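Polycyclic ketone monooxygenase (Myceliophthora thermophila, PDB 5MQ6) uses FAD and NADPH to insert one oxygen atom next to the carbonyl of ketones, particularly polycyclic ones, yielding esters or lactones. Local coordinates at residues S23-Y26 and T27-A31; D431-L434 and Q435-L439; D448-G451 and V452-A455. All blocks are in the same frame, centred on the assembly; numbering follows the deposited sequence.

Contact 1. Residues S23-Y26 and T27-A31; sequences SQKY and TAEAA
Lys25 and Glu29 form an i to i+4 salt bridge on helix 22-31, near the N terminus of the chain. Lys25 NZ lies 3.0 Å from Glu29 OE1. It meets that oxygen on its anti side, 29° out of the carboxylate plane. Both side chains fold to make the contact. Lys25 starts with CG trans to its backbone N (chi1 175°) and then bends at chi2 and chi3, which carries NZ along the helix to Glu29. Glu29 bends at chi2. The lysine chain adds apolar contact: Lys25 CD is 4.1 Å from Glu29 CG. The carboxylate is shared, since Glu29 OE2 pairs with Arg33 and Lys32. Lys25 also makes a cation-pi contact with Trp419. Replacing Lys25 with an alanine would probably leave Glu29 OE1 without this charge partner and Trp419 without its cation.

Backbone bonds of the alpha-helical i to i+4 kind run beneath the pair. Ala28 N donates to Gln24 O at 3.1 Å, and Glu29 N to Lys25 O at 3.0 Å.

Tyr26 carries the buried side of the helix. It packs on Tyr389 and Ala396 of helix 378-406, and its OH is hydrogen-bonded to Arg400. Tyr26 O accepts from Ala30 N at 3.0 Å, and Ala30 CB sits 3.4 Å from the same oxygen.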
loop_
_atom_site.group_PDB
_atom_site.type_symbol
_atom_site.label_atom_id
_atom_site.label_comp_id
_atom_site.label_asym_id
_atom_site.label_seq_id
_atom_site.Cartn_x
_atom_site.Cartn_y
_atom_site.Cartn_z
ATOM N N SER A 23 22.362 -14.895 -11.318
ATOM C CA SER A 23 21.069 -14.844 -12.014
ATOM C C SER A 23 20.593 -16.264 -12.443
ATOM O O SER A 23 19.391 -16.475 -12.648
ATOM C CB SER A 23 21.024 -13.775 -13.119
ATOM O OG SER A 23 21.850 -14.164 -14.160
ATOM N N GLN A 24 21.505 -17.244 -12.479
ATOM C CA GLN A 24 21.066 -18.644 -12.506
ATOM C C GLN A 24 20.455 -19.134 -11.194
ATOM O O GLN A 24 19.433 -19.847 -11.209
ATOM C CB GLN A 24 22.163 -19.589 -12.971
ATOM C CG GLN A 24 22.240 -19.644 -14.491
ATOM C CD GLN A 24 23.209 -20.703 -14.972
ATOM O OE1 GLN A 24 22.838 -21.578 -15.770
ATOM N NE2 GLN A 24 24.460 -20.642 -14.480
ATOM N N LYS A 25 21.052 -18.792 -10.058
ATOM C CA LYS A 25 20.434 -19.122 -8.755
ATOM C C LYS A 25 19.072 -18.400 -8.597
ATOM O O LYS A 25 18.123 -18.981 -8.076
ATOM C CB LYS A 25 21.396 -18.771 -7.623
ATOM C CG LYS A 25 20.849 -18.947 -6.243
ATOM C CD LYS A 25 20.484 -20.379 -5.891
ATOM C CE LYS A 25 20.814 -20.611 -4.428
ATOM N NZ LYS A 25 20.150 -21.822 -3.898
ATOM N N TYR A 26 19.005 -17.153 -9.066
ATOM C CA TYR A 26 17.788 -16.320 -9.042
ATOM C C TYR A 26 16.643 -16.931 -9.896
ATOM O O TYR A 26 15.526 -17.059 -9.392
ATOM C CB TYR A 26 18.092 -14.889 -9.558
ATOM C CG TYR A 26 18.798 -13.889 -8.596
ATOM C CD1 TYR A 26 19.282 -14.254 -7.348
ATOM C CD2 TYR A 26 18.986 -12.568 -9.005
ATOM C CE1 TYR A 26 19.957 -13.355 -6.557
ATOM C CE2 TYR A 26 19.615 -11.629 -8.222
ATOM C CZ TYR A 26 20.124 -12.023 -6.969
ATOM O OH TYR A 26 20.755 -11.072 -6.159
ATOM N N THR A 27 16.917 -17.332 -11.149
ATOM C CA THR A 27 15.845 -17.983 -11.936
ATOM C C THR A 27 15.423 -19.362 -11.321
ATOM O O THR A 27 14.227 -19.614 -11.180
ATOM C CB THR A 27 15.998 -17.939 -13.499
ATOM O OG1 THR A 27 16.105 -19.251 -14.018
ATOM C CG2 THR A 27 17.111 -17.119 -13.984
ATOM N N ALA A 28 16.358 -20.185 -10.833
ATOM C CA ALA A 28 15.986 -21.444 -10.127
ATOM C C ALA A 28 15.039 -21.237 -8.944
ATOM O O ALA A 28 14.015 -21.998 -8.770
ATOM C CB ALA A 28 17.205 -22.242 -9.678
ATOM N N GLU A 29 15.368 -20.229 -8.126
ATOM C CA GLU A 29 14.532 -19.916 -6.965
ATOM C C GLU A 29 13.186 -19.317 -7.382
ATOM O O GLU A 29 12.171 -19.532 -6.668
ATOM C CB GLU A 29 15.242 -19.020 -5.965
ATOM C CG GLU A 29 16.520 -19.643 -5.412
ATOM C CD GLU A 29 16.292 -20.860 -4.566
ATOM O OE1 GLU A 29 17.225 -21.667 -4.496
ATOM O OE2 GLU A 29 15.194 -21.043 -3.980
ATOM N N ALA A 30 13.165 -18.604 -8.517
ATOM C CA ALA A 30 11.899 -18.043 -9.026
ATOM C C ALA A 30 10.992 -19.143 -9.591
ATOM O O ALA A 30 9.777 -19.133 -9.328
ATOM C CB ALA A 30 12.152 -16.957 -10.036
ATOM N N ALA A 31 11.607 -20.099 -10.311
ATOM C CA ALA A 31 10.919 -21.252 -10.935
ATOM C C ALA A 31 10.261 -22.116 -9.892
ATOM O O ALA A 31 9.108 -22.547 -10.039
ATOM C CB ALA A 31 11.915 -22.111 -11.704
#

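Contact 2. Residues D431-L434 and Q435-L439; sequences DEYL and QTFNL
Tyr433 and Phe437 form a T-shaped aromatic pair across one short, weakly bonded helical turn. The edge of Phe437 points at one face of Tyr433. The ring centroids are 5.1 Å apart and the planes stand at 81°. Phe437 CE1 leads, 3.6 Å from Tyr433 CZ and off-centre toward the rim of that ring. Tyr433 has CG trans to its backbone N (chi1 174°), which swings its ring along the chain to meet Phe437.

The hydrogen bonds centre on Glu432 O. Thr436 OG1 donates to Glu432 O at 2.7 Å. Thr436 N reaches Glu432 O at 3.2 Å. The two donors come from opposite faces of the carbonyl plane, so the threonine grips this oxygen twice. Phe437 N donates to Leu434 O at 3.0 Å, from well above the carbonyl plane. The chain leaves through a type I turn from Thr436 to Leu439.

Water adds a polar link. Gln435 folds back at chi2 toward the preceding residues. A water donates to Gln435 OE1 at 2.9 Å and accepts from Leu434 N.

Tyr433 touches Thr277, an NADPH-binding residue, and Ile282 of helix 279-289. Leu434 packs on Thr403 and Ile406 of helix 378-406, while Phe437 rests on Val442 and Leu444 of strand 442-446.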
loop_
_atom_site.group_PDB
_atom_site.type_symbol
_atom_site.label_atom_id
_atom_site.label_comp_id
_atom_site.label_asym_id
_atom_site.label_seq_id
_atom_site.Cartn_x
_atom_site.Cartn_y
_atom_site.Cartn_z
ATOM N N ASP A 431 16.559 -5.067 13.069
ATOM C CA ASP A 431 17.698 -5.423 13.902
ATOM C C ASP A 431 17.429 -6.528 14.938
ATOM O O ASP A 431 18.292 -6.812 15.725
ATOM C CB ASP A 431 18.225 -4.155 14.586
ATOM C CG ASP A 431 18.647 -3.114 13.604
ATOM O OD1 ASP A 431 19.141 -3.507 12.504
ATOM O OD2 ASP A 431 18.527 -1.886 13.908
ATOM N N GLU A 432 16.278 -7.186 14.885
ATOM C CA GLU A 432 15.890 -8.281 15.764
ATOM C C GLU A 432 15.391 -9.552 15.054
ATOM O O GLU A 432 15.443 -10.579 15.633
ATOM C CB GLU A 432 14.767 -7.876 16.712
ATOM C CG GLU A 432 14.878 -6.521 17.389
ATOM C CD GLU A 432 13.636 -6.157 18.259
ATOM O OE1 GLU A 432 12.486 -6.665 18.034
ATOM O OE2 GLU A 432 13.806 -5.331 19.174
ATOM N N TYR A 433 14.857 -9.499 13.833
ATOM C CA TYR A 433 14.230 -10.662 13.275
ATOM C C TYR A 433 15.164 -11.839 13.018
ATOM O O TYR A 433 14.857 -12.987 13.321
ATOM C CB TYR A 433 13.590 -10.264 11.949
ATOM C CG TYR A 433 12.984 -11.352 11.116
ATOM C CD1 TYR A 433 11.762 -11.921 11.455
ATOM C CD2 TYR A 433 13.643 -11.830 9.951
ATOM C CE1 TYR A 433 11.205 -12.913 10.655
ATOM C CE2 TYR A 433 13.086 -12.784 9.106
ATOM C CZ TYR A 433 11.870 -13.356 9.469
ATOM O OH TYR A 433 11.336 -14.286 8.637
ATOM N N LEU A 434 16.287 -11.574 12.397
ATOM C CA LEU A 434 17.227 -12.659 12.039
ATOM C C LEU A 434 17.760 -13.337 13.325
ATOM O O LEU A 434 17.726 -14.599 13.447
ATOM C CB LEU A 434 18.337 -12.111 11.135
ATOM C CG LEU A 434 17.870 -11.695 9.741
ATOM C CD1 LEU A 434 18.985 -10.966 8.999
ATOM C CD2 LEU A 434 17.358 -12.866 8.944
ATOM N N GLN A 435 18.120 -12.491 14.295
ATOM C CA GLN A 435 18.656 -12.898 15.609
ATOM C C GLN A 435 17.658 -13.808 16.311
ATOM O O GLN A 435 18.065 -14.616 17.109
ATOM C CB GLN A 435 18.851 -11.688 16.571
ATOM C CG GLN A 435 19.925 -10.612 16.275
ATOM C CD GLN A 435 19.624 -9.717 15.036
ATOM O OE1 GLN A 435 18.554 -9.809 14.390
ATOM N NE2 GLN A 435 20.570 -8.845 14.719
ATOM N N THR A 436 16.347 -13.595 16.073
ATOM C CA THR A 436 15.251 -14.388 16.675
ATOM C C THR A 436 15.341 -15.846 16.357
ATOM O O THR A 436 15.076 -16.712 17.244
ATOM C CB THR A 436 13.853 -13.867 16.244
ATOM O OG1 THR A 436 13.766 -12.504 16.614
ATOM C CG2 THR A 436 12.727 -14.595 16.925
ATOM N N PHE A 437 15.790 -16.160 15.138
ATOM C CA PHE A 437 16.003 -17.557 14.795
ATOM C C PHE A 437 17.230 -18.172 15.517
ATOM O O PHE A 437 17.500 -19.350 15.351
ATOM C CB PHE A 437 16.125 -17.764 13.318
ATOM C CG PHE A 437 14.909 -17.386 12.565
ATOM C CD1 PHE A 437 14.686 -16.080 12.232
ATOM C CD2 PHE A 437 13.972 -18.333 12.219
ATOM C CE1 PHE A 437 13.536 -15.684 11.574
ATOM C CE2 PHE A 437 12.819 -17.977 11.548
ATOM C CZ PHE A 437 12.592 -16.636 11.254
ATOM N N ASN A 438 17.974 -17.400 16.322
ATOM C CA ASN A 438 18.992 -18.025 17.171
ATOM C C ASN A 438 18.428 -18.511 18.461
ATOM O O ASN A 438 19.178 -19.070 19.217
ATOM C CB ASN A 438 20.141 -17.093 17.402
ATOM C CG ASN A 438 20.866 -16.820 16.136
ATOM O OD1 ASN A 438 20.881 -17.655 15.255
ATOM N ND2 ASN A 438 21.465 -15.632 16.023
ATOM N N LEU A 439 17.128 -18.311 18.712
ATOM C CA LEU A 439 16.517 -18.722 19.944
ATOM C C LEU A 439 16.019 -20.162 19.829
ATOM O O LEU A 439 15.565 -20.621 18.763
ATOM C CB LEU A 439 15.318 -17.807 20.287
ATOM C CG LEU A 439 15.644 -16.360 20.565
ATOM C CD1 LEU A 439 14.369 -15.481 20.552
ATOM C CD2 LEU A 439 16.339 -16.235 21.902
HETATM O O HOH W 1 21.225 -5.963 13.804
HETATM O O HOH W 2 17.508 -8.895 11.889
#

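Contact 3. Residues D448-G451 and V452-A455; sequences DGKG and VDAA. With NDP (NADPH dihydro-nicotinamide-adenine-dinucleotide phosphate), chain C.
The backbone of Lys450, Gly451 and Val452 runs as an open loop, with Gly451 at a positive phi of 87° and nearly extended beyond it. That phi suits a residue without a side chain. Gly451 and Val452 present the main chain to the adenine of NADPH. Val452 N donates to N1A of NADPH at 3.1 Å, and the bond is fairly straight at 162°. Gly451 CA lies 3.4 Å from N1A of NADPH.

Among the side chains, Val452 CG2 lies 3.9 Å from N1A of NADPH, beside the base. Val452 also packs on Ile234 and Leu460. Lys450 and Asp453 form a salt bridge beside the loop. Lys450 NZ is 2.9 Å from Asp453 OD1, which it meets on the syn side, 22° out of the carboxylate plane. Lys450 reaches it by bending at chi3 and chi4. The other carboxylate oxygen, Asp453 OD2, has a weak hydrogen bond to Ala463 N.

Two residues, Asp453 and Ala454, sit opposite the single Val461, a classic beta bulge where strand 454-456 joins strand 459-462. The loop before it forms part of the adenine-binding site for NADPH, recognising the base through a backbone amide.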
loop_
_atom_site.group_PDB
_atom_site.type_symbol
_atom_site.label_atom_id
_atom_site.label_comp_id
_atom_site.label_asym_id
_atom_site.label_seq_id
_atom_site.Cartn_x
_atom_site.Cartn_y
_atom_site.Cartn_z
ATOM N N ASP A 448 10.255 -24.910 0.733
ATOM C CA ASP A 448 10.981 -25.008 -0.529
ATOM C C ASP A 448 10.307 -24.310 -1.674
ATOM O O ASP A 448 10.314 -24.821 -2.768
ATOM C CB ASP A 448 11.189 -26.484 -0.856
ATOM C CG ASP A 448 12.395 -26.740 -1.724
ATOM O OD1 ASP A 448 13.180 -25.806 -2.065
ATOM O OD2 ASP A 448 12.555 -27.925 -2.059
ATOM N N GLY A 449 9.730 -23.141 -1.423
ATOM C CA GLY A 449 9.086 -22.380 -2.473
ATOM C C GLY A 449 7.669 -22.822 -2.747
ATOM O O GLY A 449 6.968 -22.237 -3.573
ATOM N N LYS A 450 7.226 -23.849 -2.037
ATOM C CA LYS A 450 6.005 -24.547 -2.388
ATOM C C LYS A 450 4.805 -24.011 -1.572
ATOM O O LYS A 450 3.708 -24.023 -2.061
ATOM C CB LYS A 450 6.238 -26.052 -2.156
ATOM C CG LYS A 450 5.638 -27.042 -3.150
ATOM C CD LYS A 450 5.864 -28.515 -2.674
ATOM C CE LYS A 450 4.701 -29.486 -2.973
ATOM N NZ LYS A 450 4.193 -30.194 -1.740
ATOM N N GLY A 451 5.053 -23.508 -0.354
ATOM C CA GLY A 451 4.023 -23.050 0.578
ATOM C C GLY A 451 3.472 -24.156 1.447
ATOM O O GLY A 451 3.819 -25.311 1.268
ATOM N N VAL A 452 2.597 -23.819 2.387
ATOM C CA VAL A 452 2.005 -24.829 3.248
ATOM C C VAL A 452 1.039 -25.770 2.476
ATOM O O VAL A 452 0.245 -25.344 1.657
ATOM C CB VAL A 452 1.330 -24.185 4.463
ATOM C CG1 VAL A 452 0.614 -25.219 5.333
ATOM C CG2 VAL A 452 2.352 -23.466 5.291
ATOM N N ASP A 453 1.137 -27.066 2.751
ATOM C CA ASP A 453 0.471 -28.089 1.951
ATOM C C ASP A 453 -1.013 -28.198 2.225
ATOM O O ASP A 453 -1.849 -28.293 1.311
ATOM C CB ASP A 453 1.136 -29.437 2.232
ATOM C CG ASP A 453 2.431 -29.639 1.435
ATOM O OD1 ASP A 453 2.531 -29.043 0.312
ATOM O OD2 ASP A 453 3.319 -30.425 1.927
ATOM N N ALA A 454 -1.328 -28.234 3.504
ATOM C CA ALA A 454 -2.665 -28.498 3.938
ATOM C C ALA A 454 -2.726 -28.120 5.394
ATOM O O ALA A 454 -1.685 -27.845 6.023
ATOM C CB ALA A 454 -2.978 -29.992 3.745
ATOM N N ALA A 455 -3.940 -28.078 5.924
ATOM C CA ALA A 455 -4.139 -27.982 7.360
ATOM C C ALA A 455 -5.067 -29.052 7.819
ATOM O O ALA A 455 -5.772 -29.655 7.006
ATOM C CB ALA A 455 -4.738 -26.643 7.742
HETATM P PA NDP C . 3.026 -9.900 2.252
HETATM O O1A NDP C . 1.988 -10.166 1.107
HETATM O O2A NDP C . 4.237 -9.018 2.073
HETATM O O5B NDP C . 3.435 -11.338 2.839
HETATM C C5B NDP C . 2.554 -12.443 2.869
HETATM C C4B NDP C . 3.458 -13.607 3.220
HETATM O O4B NDP C . 2.685 -14.836 3.259
HETATM C C3B NDP C . 4.579 -13.777 2.189
HETATM O O3B NDP C . 5.833 -13.922 2.881
HETATM C C2B NDP C . 4.096 -15.005 1.450
HETATM O O2B NDP C . 5.151 -15.753 0.776
HETATM C C1B NDP C . 3.402 -15.792 2.539
HETATM N N9A NDP C . 2.521 -16.811 1.963
HETATM C C8A NDP C . 1.531 -16.652 1.027
HETATM N N7A NDP C . 0.963 -17.835 0.720
HETATM C C5A NDP C . 1.633 -18.734 1.485
HETATM C C6A NDP C . 1.567 -20.181 1.635
HETATM N N6A NDP C . 0.672 -20.839 0.909
HETATM N N1A NDP C . 2.415 -20.763 2.510
HETATM C C2A NDP C . 3.343 -20.075 3.249
HETATM N N3A NDP C . 3.494 -18.743 3.167
HETATM C C4A NDP C . 2.661 -18.068 2.300
HETATM O O3 NDP C . 2.284 -9.272 3.516
HETATM P PN NDP C . 2.845 -8.389 4.784
HETATM O O1N NDP C . 1.586 -8.152 5.680
HETATM O O2N NDP C . 4.032 -9.052 5.445
HETATM O O5D NDP C . 3.343 -6.991 4.138
HETATM C C5D NDP C . 2.413 -6.269 3.260
HETATM C C4D NDP C . 2.872 -4.843 3.021
HETATM O O4D NDP C . 2.735 -4.053 4.223
HETATM C C3D NDP C . 4.387 -4.810 2.809
HETATM O O3D NDP C . 4.898 -5.426 1.566
HETATM C C2D NDP C . 4.724 -3.344 3.154
HETATM O O2D NDP C . 4.355 -2.443 2.060
HETATM C C1D NDP C . 3.909 -3.174 4.435
HETATM P P2B NDP C . 5.512 -15.392 -0.764
HETATM O O1X NDP C . 4.150 -15.282 -1.465
HETATM O O2X NDP C . 6.261 -16.565 -1.359
HETATM O O3X NDP C . 6.424 -14.157 -0.730
#

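The three contacts follow one another along the chain. None encloses or crosses another, and each closes only a short local turn. Contact 1 comes first, on helix 22-31, which packs against helix 378-406. Contact 2 follows much later, on the turn just before strand 442-446, an outermost strand of the five-stranded parallel sheet. It also touches helix 378-406, so that long helix lies against both. Contact 3 comes after the same strand and leads into the three-stranded antiparallel sheet. Contacts 1 and 3 approach to about 6 Å between nearest atoms. Lys32, just past contact 1, also pairs with Asp448 and so ties the two.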